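Local structure of beta-ketoacyl synthase (4CW4) at residues L9-F15 / A383-V389; L530-I535 / G547-R553; R43-A48 / P74-E78. The protein catalyses the condensation of acetyl-CoA with malonyl-ACP to give acetoacetyl-ACP, the primer with which fatty acid synthesis begins. Residues are numbered along the deposited sequence.

Contact 1: L9-F15 / A383-V389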
loop_
_atom_site.group_PDB
_atom_site.type_symbol
_atom_site.label_atom_id
_atom_site.label_comp_id
_atom_site.label_asym_id
_atom_site.label_seq_id
_atom_site.Cartn_x
_atom_site.Cartn_y
_atom_site.Cartn_z
ATOM N N LEU A 9 -18.164 16.737 -11.698
ATOM C CA LEU A 9 -17.054 16.443 -12.619
ATOM C C LEU A 9 -15.718 16.764 -11.962
ATOM O O LEU A 9 -15.534 17.872 -11.501
ATOM C CB LEU A 9 -17.169 17.294 -13.891
ATOM C CG LEU A 9 -16.069 17.118 -14.948
ATOM C CD1 LEU A 9 -16.142 15.745 -15.594
ATOM C CD2 LEU A 9 -16.131 18.202 -16.024
ATOM N N PRO A 10 -14.788 15.796 -11.911
ATOM C CA PRO A 10 -13.468 16.118 -11.357
ATOM C C PRO A 10 -12.617 16.949 -12.321
ATOM O O PRO A 10 -12.284 16.494 -13.432
ATOM C CB PRO A 10 -12.831 14.727 -11.158
ATOM C CG PRO A 10 -13.989 13.769 -11.120
ATOM C CD PRO A 10 -14.928 14.345 -12.126
ATOM N N VAL A 11 -12.259 18.156 -11.904
ATOM C CA VAL A 11 -11.411 19.002 -12.735
ATOM C C VAL A 11 -10.053 19.175 -12.067
ATOM O O VAL A 11 -9.954 19.230 -10.840
ATOM C CB VAL A 11 -12.061 20.357 -13.071
ATOM C CG1 VAL A 11 -13.321 20.142 -13.878
ATOM C CG2 VAL A 11 -12.366 21.176 -11.855
ATOM N N ILE A 12 -9.010 19.232 -12.898
ATOM C CA ILE A 12 -7.644 19.403 -12.440
ATOM C C ILE A 12 -7.363 20.894 -12.304
ATOM O O ILE A 12 -7.321 21.602 -13.309
ATOM C CB ILE A 12 -6.626 18.768 -13.413
ATOM C CG1 ILE A 12 -6.920 17.281 -13.640
ATOM C CG2 ILE A 12 -5.197 18.996 -12.888
ATOM C CD1 ILE A 12 -6.167 16.694 -14.807
ATOM N N VAL A 13 -7.212 21.366 -11.067
ATOM C CA VAL A 13 -7.037 22.793 -10.802
ATOM C C VAL A 13 -5.594 23.163 -10.455
ATOM O O VAL A 13 -5.261 24.348 -10.338
ATOM C CB VAL A 13 -7.994 23.303 -9.693
ATOM C CG1 VAL A 13 -9.447 22.971 -10.051
ATOM C CG2 VAL A 13 -7.622 22.734 -8.323
ATOM N N GLY A 14 -4.728 22.159 -10.326
ATOM C CA GLY A 14 -3.325 22.398 -10.047
ATOM C C GLY A 14 -2.553 21.116 -10.256
ATOM O O GLY A 14 -3.140 20.041 -10.271
ATOM N N PHE A 15 -1.239 21.230 -10.418
ATOM C CA PHE A 15 -0.378 20.064 -10.560
ATOM C C PHE A 15 1.054 20.476 -10.336
ATOM O O PHE A 15 1.433 21.620 -10.619
ATOM C CB PHE A 15 -0.566 19.390 -11.931
ATOM C CG PHE A 15 -0.185 20.251 -13.108
ATOM C CD1 PHE A 15 -1.086 21.119 -13.679
ATOM C CD2 PHE A 15 1.092 20.168 -13.654
ATOM C CE1 PHE A 15 -0.714 21.901 -14.754
ATOM C CE2 PHE A 15 1.465 20.929 -14.727
ATOM C CZ PHE A 15 0.567 21.821 -15.268
ATOM N N ALA A 383 -11.009 28.639 -9.817
ATOM C CA ALA A 383 -9.878 27.732 -10.018
ATOM C C ALA A 383 -9.661 27.499 -11.505
ATOM O O ALA A 383 -10.622 27.373 -12.281
ATOM C CB ALA A 383 -10.144 26.405 -9.346
ATOM N N ASP A 384 -8.404 27.458 -11.910
ATOM C CA ASP A 384 -8.089 27.180 -13.286
ATOM C C ASP A 384 -8.410 25.721 -13.593
ATOM O O ASP A 384 -8.556 24.885 -12.697
ATOM C CB ASP A 384 -6.595 27.477 -13.569
ATOM C CG ASP A 384 -6.321 27.893 -15.009
ATOM O OD1 ASP A 384 -7.189 27.725 -15.894
ATOM O OD2 ASP A 384 -5.209 28.395 -15.262
ATOM N N ILE A 385 -8.512 25.420 -14.880
ATOM C CA ILE A 385 -8.785 24.069 -15.329
ATOM C C ILE A 385 -7.711 23.638 -16.312
ATOM O O ILE A 385 -7.571 24.214 -17.385
ATOM C CB ILE A 385 -10.194 23.962 -15.952
ATOM C CG1 ILE A 385 -11.250 24.162 -14.852
ATOM C CG2 ILE A 385 -10.396 22.599 -16.617
ATOM C CD1 ILE A 385 -12.667 24.362 -15.368
ATOM N N HIS A 386 -6.942 22.629 -15.905
ATOM C CA HIS A 386 -5.862 22.091 -16.717
ATOM C C HIS A 386 -6.285 20.829 -17.451
ATOM O O HIS A 386 -5.548 20.303 -18.278
ATOM C CB HIS A 386 -4.633 21.856 -15.842
ATOM C CG HIS A 386 -4.182 23.090 -15.134
ATOM N ND1 HIS A 386 -3.520 24.105 -15.781
ATOM C CD2 HIS A 386 -4.325 23.496 -13.848
ATOM C CE1 HIS A 386 -3.268 25.084 -14.928
ATOM N NE2 HIS A 386 -3.741 24.741 -13.745
ATOM N N GLY A 387 -7.488 20.355 -17.129
ATOM C CA GLY A 387 -8.054 19.158 -17.703
ATOM C C GLY A 387 -9.155 18.646 -16.784
ATOM O O GLY A 387 -9.408 19.228 -15.731
ATOM N N ALA A 388 -9.783 17.543 -17.162
ATOM C CA ALA A 388 -10.756 16.857 -16.302
ATOM C C ALA A 388 -10.507 15.360 -16.390
ATOM O O ALA A 388 -10.015 14.864 -17.399
ATOM C CB ALA A 388 -12.179 17.176 -16.724
ATOM N N VAL A 389 -10.805 14.639 -15.326
ATOM C CA VAL A 389 -10.623 13.210 -15.333
ATOM C C VAL A 389 -11.969 12.542 -15.065
ATOM O O VAL A 389 -12.600 12.812 -14.059
ATOM C CB VAL A 389 -9.587 12.770 -14.302
ATOM C CG1 VAL A 389 -9.477 11.287 -14.341
ATOM C CG2 VAL A 389 -8.236 13.373 -14.614
HETATM O O HOH W 1 -6.511 26.782 -9.912
#

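Contact 2: L530-I535 / G547-R553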
loop_
_atom_site.group_PDB
_atom_site.type_symbol
_atom_site.label_atom_id
_atom_site.label_comp_id
_atom_site.label_asym_id
_atom_site.label_seq_id
_atom_site.Cartn_x
_atom_site.Cartn_y
_atom_site.Cartn_z
ATOM N N LEU A 530 -5.589 17.999 -29.898
ATOM C CA LEU A 530 -5.940 16.788 -29.179
ATOM C C LEU A 530 -6.784 17.171 -27.967
ATOM O O LEU A 530 -6.461 18.127 -27.256
ATOM C CB LEU A 530 -4.669 16.043 -28.784
ATOM C CG LEU A 530 -3.898 15.436 -29.945
ATOM C CD1 LEU A 530 -2.461 15.136 -29.541
ATOM C CD2 LEU A 530 -4.601 14.198 -30.459
ATOM N N GLU A 531 -7.876 16.440 -27.755
ATOM C CA GLU A 531 -8.874 16.784 -26.742
ATOM C C GLU A 531 -8.997 15.741 -25.651
ATOM O O GLU A 531 -9.536 16.034 -24.600
ATOM C CB GLU A 531 -10.262 16.977 -27.369
ATOM C CG GLU A 531 -10.322 17.969 -28.538
ATOM C CD GLU A 531 -10.159 19.422 -28.132
ATOM O OE1 GLU A 531 -9.795 19.719 -26.978
ATOM O OE2 GLU A 531 -10.385 20.287 -29.008
ATOM N N VAL A 532 -8.516 14.530 -25.920
ATOM C CA VAL A 532 -8.656 13.422 -24.987
ATOM C C VAL A 532 -7.369 12.624 -24.947
ATOM O O VAL A 532 -6.809 12.316 -25.989
ATOM C CB VAL A 532 -9.780 12.485 -25.426
ATOM C CG1 VAL A 532 -9.874 11.236 -24.510
ATOM C CG2 VAL A 532 -11.091 13.235 -25.467
ATOM N N CYS A 533 -6.915 12.284 -23.735
ATOM C CA CYS A 533 -5.780 11.385 -23.580
ATOM C C CYS A 533 -6.176 10.149 -22.787
ATOM O O CYS A 533 -6.841 10.250 -21.741
ATOM C CB CYS A 533 -4.623 12.062 -22.851
ATOM S SG CYS A 533 -3.143 11.020 -22.757
ATOM N N PHE A 534 -5.752 8.994 -23.288
ATOM C CA PHE A 534 -5.861 7.737 -22.568
ATOM C C PHE A 534 -4.502 7.421 -21.950
ATOM O O PHE A 534 -3.507 7.215 -22.665
ATOM C CB PHE A 534 -6.281 6.642 -23.529
ATOM C CG PHE A 534 -7.598 6.928 -24.194
ATOM C CD1 PHE A 534 -8.771 6.785 -23.494
ATOM C CD2 PHE A 534 -7.655 7.370 -25.499
ATOM C CE1 PHE A 534 -9.977 7.052 -24.076
ATOM C CE2 PHE A 534 -8.862 7.651 -26.087
ATOM C CZ PHE A 534 -10.028 7.492 -25.376
ATOM N N ILE A 535 -4.467 7.408 -20.619
ATOM C CA ILE A 535 -3.263 7.061 -19.867
ATOM C C ILE A 535 -3.281 5.552 -19.617
ATOM O O ILE A 535 -4.232 5.046 -19.009
ATOM C CB ILE A 535 -3.232 7.772 -18.500
ATOM C CG1 ILE A 535 -3.457 9.287 -18.618
ATOM C CG2 ILE A 535 -1.922 7.477 -17.788
ATOM C CD1 ILE A 535 -2.475 10.028 -19.430
ATOM N N GLY A 547 -6.734 5.417 -17.736
ATOM C CA GLY A 547 -7.455 6.616 -17.350
ATOM C C GLY A 547 -7.849 7.490 -18.522
ATOM O O GLY A 547 -7.153 7.514 -19.548
ATOM N N VAL A 548 -8.933 8.242 -18.348
ATOM C CA VAL A 548 -9.435 9.162 -19.367
ATOM C C VAL A 548 -9.283 10.598 -18.878
ATOM O O VAL A 548 -9.811 10.971 -17.826
ATOM C CB VAL A 548 -10.924 8.880 -19.679
ATOM C CG1 VAL A 548 -11.421 9.811 -20.778
ATOM C CG2 VAL A 548 -11.113 7.436 -20.092
ATOM N N VAL A 549 -8.567 11.401 -19.656
ATOM C CA VAL A 549 -8.342 12.804 -19.336
ATOM C C VAL A 549 -8.866 13.657 -20.485
ATOM O O VAL A 549 -8.548 13.407 -21.644
ATOM C CB VAL A 549 -6.829 13.111 -19.139
ATOM C CG1 VAL A 549 -6.641 14.500 -18.530
ATOM C CG2 VAL A 549 -6.146 12.040 -18.308
ATOM N N LEU A 550 -9.680 14.649 -20.147
ATOM C CA LEU A 550 -10.246 15.591 -21.104
ATOM C C LEU A 550 -9.485 16.902 -21.051
ATOM O O LEU A 550 -9.022 17.312 -19.988
ATOM C CB LEU A 550 -11.716 15.868 -20.781
ATOM C CG LEU A 550 -12.620 14.652 -20.556
ATOM C CD1 LEU A 550 -14.049 15.117 -20.255
ATOM C CD2 LEU A 550 -12.574 13.722 -21.766
ATOM N N SER A 551 -9.359 17.570 -22.198
ATOM C CA SER A 551 -8.664 18.839 -22.269
ATOM C C SER A 551 -9.412 19.949 -21.539
ATOM O O SER A 551 -10.623 19.848 -21.303
ATOM C CB SER A 551 -8.530 19.278 -23.741
ATOM O OG SER A 551 -9.814 19.593 -24.251
ATOM N N PRO A 552 -8.705 21.059 -21.264
ATOM C CA PRO A 552 -9.412 22.245 -20.775
ATOM C C PRO A 552 -10.563 22.697 -21.677
ATOM O O PRO A 552 -11.606 23.096 -21.150
ATOM C CB PRO A 552 -8.314 23.295 -20.703
ATOM C CG PRO A 552 -7.084 22.508 -20.433
ATOM C CD PRO A 552 -7.242 21.238 -21.213
ATOM N N ARG A 553 -10.395 22.642 -22.994
ATOM C CA ARG A 553 -11.468 23.091 -23.873
ATOM C C ARG A 553 -12.734 22.276 -23.659
ATOM O O ARG A 553 -13.825 22.836 -23.576
ATOM C CB ARG A 553 -11.082 22.999 -25.349
ATOM C CG ARG A 553 -12.140 23.613 -26.264
ATOM C CD ARG A 553 -11.745 23.562 -27.731
ATOM N NE ARG A 553 -12.065 22.259 -28.309
ATOM C CZ ARG A 553 -13.292 21.856 -28.617
ATOM N NH1 ARG A 553 -14.336 22.653 -28.403
ATOM N NH2 ARG A 553 -13.478 20.646 -29.137
#

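Contact 3: R43-A48 / P74-E78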
loop_
_atom_site.group_PDB
_atom_site.type_symbol
_atom_site.label_atom_id
_atom_site.label_comp_id
_atom_site.label_asym_id
_atom_site.label_seq_id
_atom_site.Cartn_x
_atom_site.Cartn_y
_atom_site.Cartn_z
ATOM N N ARG A 43 11.477 28.041 -24.033
ATOM C CA ARG A 43 12.664 27.209 -23.843
ATOM C C ARG A 43 13.643 27.891 -22.904
ATOM O O ARG A 43 14.138 27.268 -21.973
ATOM C CB ARG A 43 13.339 26.880 -25.181
ATOM C CG ARG A 43 14.756 26.326 -25.038
ATOM C CD ARG A 43 15.292 25.670 -26.299
ATOM N NE ARG A 43 15.335 26.649 -27.380
ATOM C CZ ARG A 43 14.490 26.684 -28.408
ATOM N NH1 ARG A 43 13.538 25.768 -28.567
ATOM N NH2 ARG A 43 14.608 27.647 -29.305
ATOM N N GLN A 44 13.921 29.170 -23.138
ATOM C CA GLN A 44 14.924 29.864 -22.346
ATOM C C GLN A 44 14.446 30.050 -20.911
ATOM O O GLN A 44 15.231 29.989 -19.969
ATOM C CB GLN A 44 15.288 31.192 -23.008
ATOM C CG GLN A 44 16.092 30.975 -24.284
ATOM C CD GLN A 44 16.099 32.169 -25.238
ATOM O OE1 GLN A 44 15.542 33.241 -24.963
ATOM N NE2 GLN A 44 16.726 31.971 -26.380
ATOM N N GLU A 45 13.150 30.253 -20.728
ATOM C CA GLU A 45 12.599 30.361 -19.385
ATOM C C GLU A 45 12.777 29.044 -18.618
ATOM O O GLU A 45 13.208 29.030 -17.466
ATOM C CB GLU A 45 11.111 30.703 -19.444
ATOM C CG GLU A 45 10.515 30.918 -18.068
ATOM C CD GLU A 45 9.031 31.181 -18.117
ATOM O OE1 GLU A 45 8.272 30.306 -18.618
ATOM O OE2 GLU A 45 8.628 32.267 -17.654
ATOM N N THR A 46 12.430 27.932 -19.248
ATOM C CA THR A 46 12.593 26.629 -18.603
ATOM C C THR A 46 14.054 26.317 -18.318
ATOM O O THR A 46 14.371 25.835 -17.238
ATOM C CB THR A 46 11.952 25.534 -19.444
ATOM O OG1 THR A 46 10.530 25.725 -19.449
ATOM C CG2 THR A 46 12.268 24.154 -18.886
ATOM N N LEU A 47 14.932 26.583 -19.277
ATOM C CA LEU A 47 16.370 26.405 -19.068
ATOM C C LEU A 47 16.918 27.253 -17.928
ATOM O O LEU A 47 17.715 26.768 -17.123
ATOM C CB LEU A 47 17.169 26.653 -20.353
ATOM C CG LEU A 47 16.988 25.649 -21.498
ATOM C CD1 LEU A 47 17.813 26.061 -22.731
ATOM C CD2 LEU A 47 17.324 24.233 -21.084
ATOM N N ALA A 48 16.501 28.512 -17.853
ATOM C CA ALA A 48 16.907 29.344 -16.738
ATOM C C ALA A 48 16.459 28.746 -15.407
ATOM O O ALA A 48 17.222 28.691 -14.439
ATOM C CB ALA A 48 16.356 30.749 -16.903
ATOM N N PRO A 74 18.464 35.047 -19.966
ATOM C CA PRO A 74 18.050 33.694 -20.355
ATOM C C PRO A 74 18.637 33.245 -21.710
ATOM O O PRO A 74 18.952 32.067 -21.859
ATOM C CB PRO A 74 16.529 33.810 -20.418
ATOM C CG PRO A 74 16.208 34.861 -19.385
ATOM C CD PRO A 74 17.336 35.844 -19.444
ATOM N N GLU A 75 18.796 34.159 -22.668
ATOM C CA GLU A 75 19.436 33.811 -23.942
ATOM C C GLU A 75 20.888 33.389 -23.729
ATOM O O GLU A 75 21.388 32.450 -24.368
ATOM C CB GLU A 75 19.429 34.998 -24.913
ATOM C CG GLU A 75 18.061 35.583 -25.223
ATOM C CD GLU A 75 17.754 36.841 -24.421
ATOM O OE1 GLU A 75 17.576 36.744 -23.182
ATOM O OE2 GLU A 75 17.685 37.927 -25.029
ATOM N N ASP A 76 21.577 34.104 -22.843
ATOM C CA ASP A 76 22.960 33.778 -22.521
ATOM C C ASP A 76 23.022 32.439 -21.799
ATOM O O ASP A 76 23.950 31.676 -21.986
ATOM C CB ASP A 76 23.588 34.862 -21.645
ATOM C CG ASP A 76 23.601 36.239 -22.308
ATOM O OD1 ASP A 76 23.694 36.341 -23.554
ATOM O OD2 ASP A 76 23.525 37.230 -21.561
ATOM N N ILE A 77 22.022 32.151 -20.970
ATOM C CA ILE A 77 22.013 30.896 -20.226
ATOM C C ILE A 77 21.883 29.720 -21.178
ATOM O O ILE A 77 22.553 28.714 -21.010
ATOM C CB ILE A 77 20.904 30.867 -19.166
ATOM C CG1 ILE A 77 21.304 31.800 -18.020
ATOM C CG2 ILE A 77 20.657 29.424 -18.652
ATOM C CD1 ILE A 77 20.258 31.972 -16.945
ATOM N N GLU A 78 21.029 29.842 -22.183
ATOM C CA GLU A 78 20.876 28.771 -23.151
ATOM C C GLU A 78 22.184 28.517 -23.885
ATOM O O GLU A 78 22.607 27.384 -24.014
ATOM C CB GLU A 78 19.771 29.077 -24.149
ATOM C CG GLU A 78 19.621 28.029 -25.225
ATOM C CD GLU A 78 18.567 28.387 -26.243
ATOM O OE1 GLU A 78 18.437 29.573 -26.615
ATOM O OE2 GLU A 78 17.881 27.475 -26.695
HETATM O O HOH W 2 16.660 29.490 -28.766
HETATM O O HOH W 3 17.958 29.978 -20.605
#

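Contact 1: L9-F15 / A383-V389
Phe15 turns the edge of its ring onto the face of the His386 imidazole, a T-shaped pair with centroids 5.1 Å apart and planes at 84°; Phe15 CE1 comes within 3.7 Å of His386 CG. The flat imidazole also fits against the backbone beside it, His386 CD2 lying 3.6 Å from Val13 C. Three backbone hydrogen bonds join the segments: Val389 N to Pro10 O (3.0 Å), Ile12 N to Gly387 O (2.9 Å) and His386 N to Ile12 O (2.8 Å). Proline, which has no backbone NH to give, suits a position whose carbonyl accepts the bond. These bonds make strand 10-19 an antiparallel neighbour of strand 387-394 in the core sheet of the thiolase-like fold, though 367 residues lie between the segments. The short axes cross at 137°. Val13 and Gly14 both face Val371 of strand 366-374, the neighbour on the other side of strand 10-19, a classic beta bulge. Apolar side chains fill the buried surfaces: Ile12 CD1 meets Val389 CG2 at 3.9 Å, while Val11 CG1 packs 4.3 Å from Ala388 CB. Where direct pairing ends, a water donates to Val13 O and accepts from Asp384 N, both at 2.8 Å.

Contact 2: L530-I535 / G547-R553
Strands 532-539 and 543-550 form a beta hairpin within the mixed sheet of the ketosynthase core, joined here away from the turn, with the axes of the short segments at 158°. Backbone hydrogen bonds come in two reciprocal pairs. Cys533 N to Val549 O and Val549 N to Cys533 O both measure 2.9 Å; Ile535 N to Gly547 O is 2.9 Å and Gly547 N to Ile535 O 2.8 Å. Between and beyond these lie the non-hydrogen-bonded pairs Phe534–Val548 and Val532–Leu550, and Ser551 N to Glu531 O (2.9 Å) extends the ladder.

Apolar packing divides between two faces. Val532, Phe534, Val548 and Leu550 share one, with Val532 CG2 4.0 Å from Leu550 CD2; the first three touch helix 409-425, Leu550 Thr390 of strand 387-394. Cys533, Ile535 and Val549 occupy the other, where Ile535 CG1 meets Val549 CG2 at 3.9 Å; Ile535 and Val549 touch helix 482-496. Beta-branched residues suit such extended, buried strands. The Ile535 side chain lies about 8 Å from that of His439, predicted to be catalytic.

At the polar far end, Ser551, the N-cap of helix 552-563, accepts from Ile554 N through OG and donates to Glu531 OE1 (2.7 Å). The other carboxylate oxygen forms a salt bridge at the guanidinium edge: Arg553 NE to Glu531 OE2 is 2.7 Å, with a weak bond from Arg553 NH2 to Glu531 OE2 at 3.1 Å.

Contact 3: R43-A48 / P74-E78
Glu78 reaches across from helix 74-87 with its chain extended, chi1 and chi2 both t, so that its carboxylate arrives beside helix 40-53. Glu78 OE2 forms a salt bridge with Arg43 NE at 2.8 Å, while Glu78 OE1 accepts a hydrogen bond from Gln44 NE2 at 3.0 Å. The arginine chain runs out in t,t before bending at chi3 (p), which brings NE to the carboxylate. A water bridges the same two residues, accepting from Arg43 NH2 and donating to Glu78 OE1, each at 2.8 Å, so that Glu78 OE1 takes two hydrogen bonds; Arg43 NH1 turns back to Ile35 O.

Gln44 (m, t) stretches over the start of the second helix. Gln44 CB rests 3.9 Å from Pro74 CB, and Gln44 OE1 lies 3.4 Å from Glu75 CG. Proline suits the first turn of a helix, where no backbone NH is needed. The short helical segments 43-48 and 74-78 cross at 73°, their axes 8.6 Å apart at closest approach, and a second water donates to Gln44 O (2.8 Å) and to Pro74 O (2.6 Å). Deeper in, small Ala48 admits Ile77, in m,t, with Ala48 CB 4.1 Å from Ile77 CD1, and Leu47 CD1 touches the aliphatic Glu78 CG at 3.7 Å. Tyr64 of strand 63-65 lies against both Ala48 and Ile77 in this plain helix packing, away from the active site.

The chemistry thus grades from an inner edge, where buried Ala48 and Ile77 pack away from water, to an outer one where a single carboxylate satisfies a charged arginine and a neutral glutamine.

In the fold
From the N terminus, strand 10-19 comes first, but its partner in contact 1 arrives only after 367 intervening residues. Inside that long loop, contact 3 opens and closes early, pairing helix 40-53 with helix 74-87 across a 25-residue connection; its nearest atoms remain about 11 Å from contact 1. After contact 1 closes at strand 387-394, the chain goes on to contact 2, a local hairpin with 11 residues between its segments, so no two loops cross. Contacts 1 and 2 adjoin in one sheet: strands 387-394 and 543-550 are neighbours, with Ala388 O 2.8 Å from Leu550 N, a probable hydrogen bond. Contact 3 stands apart, its centre about 30 Å from that of contact 2.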